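Local atomic coordinates of phospholipase A1 (Streptomyces albidoflavus, PDB entry 4HYQ), a protein that hydrolyses glycerophospholipids as a phospholipase A1, probably releasing the fatty acid from the sn-1 position. Residues V76-G81 with D122-Q127. Numbering follows the deposited sequence.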
# COMPACT_ATOMS: atom_id res chain seq x y z
N VAL A 76 -7.51 0.31 13.27
CA VAL A 76 -6.81 -0.65 12.42
C VAL A 76 -6.51 0.06 11.09
O VAL A 76 -7.38 0.72 10.53
CB VAL A 76 -7.67 -1.91 12.10
CG1 VAL A 76 -6.93 -2.80 11.09
CG2 VAL A 76 -7.96 -2.70 13.37
N SER A 77 -5.28 -0.06 10.61
CA SER A 77 -4.94 0.51 9.30
C SER A 77 -4.53 -0.68 8.46
O SER A 77 -4.07 -1.70 8.99
CB SER A 77 -3.80 1.53 9.39
OG SER A 77 -2.64 1.00 10.02
N LEU A 78 -4.70 -0.56 7.14
CA LEU A 78 -4.38 -1.66 6.25
C LEU A 78 -4.10 -1.27 4.81
O LEU A 78 -4.80 -0.42 4.25
CB LEU A 78 -5.55 -2.66 6.22
CG LEU A 78 -5.59 -3.81 5.20
CD1 LEU A 78 -4.56 -4.87 5.60
CD2 LEU A 78 -6.98 -4.45 5.17
N THR A 79 -3.05 -1.85 4.23
CA THR A 79 -2.81 -1.71 2.79
C THR A 79 -2.60 -3.15 2.35
O THR A 79 -1.75 -3.85 2.90
CB THR A 79 -1.57 -0.85 2.36
OG1 THR A 79 -0.38 -1.31 3.00
CG2 THR A 79 -1.83 0.61 2.67
N ILE A 80 -3.37 -3.60 1.37
CA ILE A 80 -3.23 -4.98 0.91
C ILE A 80 -3.94 -5.20 -0.43
O ILE A 80 -4.88 -4.48 -0.78
CB ILE A 80 -3.76 -5.97 2.00
CG1 ILE A 80 -3.21 -7.38 1.75
CG2 ILE A 80 -5.30 -6.02 1.99
CD1 ILE A 80 -1.71 -7.50 2.05
N GLY A 81 -3.44 -6.17 -1.21
CA GLY A 81 -4.05 -6.47 -2.49
C GLY A 81 -3.12 -6.32 -3.68
O GLY A 81 -3.24 -7.06 -4.66
N ASP A 122 -12.85 -9.08 0.55
CA ASP A 122 -14.01 -9.26 1.43
C ASP A 122 -13.66 -10.21 2.58
O ASP A 122 -14.04 -9.97 3.73
CB ASP A 122 -15.22 -9.83 0.68
CG ASP A 122 -16.06 -8.76 0.02
OD1 ASP A 122 -16.10 -7.61 0.53
OD2 ASP A 122 -16.70 -9.06 -1.01
N SER A 123 -12.95 -11.28 2.25
CA SER A 123 -12.53 -12.26 3.24
C SER A 123 -11.64 -11.62 4.32
O SER A 123 -11.83 -11.85 5.52
CB SER A 123 -11.79 -13.41 2.55
OG SER A 123 -11.31 -14.35 3.48
N VAL A 124 -10.67 -10.81 3.90
CA VAL A 124 -9.80 -10.16 4.87
C VAL A 124 -10.58 -9.12 5.68
O VAL A 124 -10.49 -9.09 6.91
CB VAL A 124 -8.61 -9.43 4.17
CG1 VAL A 124 -7.81 -8.63 5.19
CG2 VAL A 124 -7.72 -10.45 3.50
N TYR A 125 -11.36 -8.29 4.99
CA TYR A 125 -12.11 -7.23 5.68
C TYR A 125 -13.11 -7.81 6.68
O TYR A 125 -13.26 -7.30 7.78
CB TYR A 125 -12.84 -6.34 4.66
CG TYR A 125 -11.96 -5.49 3.75
CD1 TYR A 125 -10.58 -5.70 3.64
CD2 TYR A 125 -12.53 -4.50 2.94
CE1 TYR A 125 -9.79 -4.95 2.73
CE2 TYR A 125 -11.77 -3.75 2.04
CZ TYR A 125 -10.40 -3.98 1.93
OH TYR A 125 -9.69 -3.28 0.99
N SER A 126 -13.79 -8.88 6.30
CA SER A 126 -14.76 -9.49 7.22
C SER A 126 -14.10 -10.09 8.45
O SER A 126 -14.63 -9.97 9.56
CB SER A 126 -15.57 -10.55 6.50
OG SER A 126 -16.48 -9.92 5.60
N GLN A 127 -12.96 -10.74 8.28
CA GLN A 127 -12.26 -11.34 9.41
C GLN A 127 -11.68 -10.29 10.35
O GLN A 127 -11.60 -10.50 11.55
CB GLN A 127 -11.16 -12.30 8.94
CG GLN A 127 -11.67 -13.58 8.30
CD GLN A 127 -12.56 -14.40 9.24
OE1 GLN A 127 -12.24 -14.59 10.42
NE2 GLN A 127 -13.68 -14.88 8.71
O HOH W 1 -7.09 -3.33 0.69
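Tyr-125 OH sits 2.6 Å from the oxygen of water 1, which links it to Ile-80 O, just past Thr-79 on the chain of strand 73-79. The oxygen of water 1 lies at the edge of the phenol ring, in its plane, and donates to Ile-80 O at 2.9 Å. This is the parallel-sheet core of a GDSL (SGNH) hydrolase: the helix 117-131 packs against one side of the central strand, and the water bridges the tyrosine to the backbone just beyond Thr-79. With no direct hydrogen bond joining the two segments, the bridge gives both the buried carbonyl and the hydroxyl a polar partner.

The rest of the contact is a small apolar seam. Leu-78 CG lies anti to the backbone N (chi1 170°), carrying CD2 across to the helix. Leu-78 CD2 reaches Tyr-125 CE1 at 3.8 Å, approaching the ring obliquely, and also lies 4.3 Å from Val-124 CG1. Tyr-125 CB does not aim straight at the strand; with CG anti to the carbonyl carbon (chi1 -67°), the ring swings back to bring CE1 and OH over. Ile-80 CG2 stays looser, 4.7 Å from Tyr-125 CE1. The side chains of Leu-78 and Tyr-125 fill the gap between Leu-78 CA and Tyr-125 CA, 9.5 Å apart.

His-182 meets the tyrosine ring edge-to-face, and Tyr-184 OH hydrogen-bonds to Tyr-125 O. Gly-81 opens the family's GGND block, whose asparagine in relatives helps form the oxyanion hole, so the water bridge lies just before a probable active-site loop. On the helix's partly exposed side, Asp-122 O takes two donors from opposite faces of its plane: Ser-126 N at 2.8 Å, and Ser-126 OG at 3.1 Å, tilted 34° from that plane.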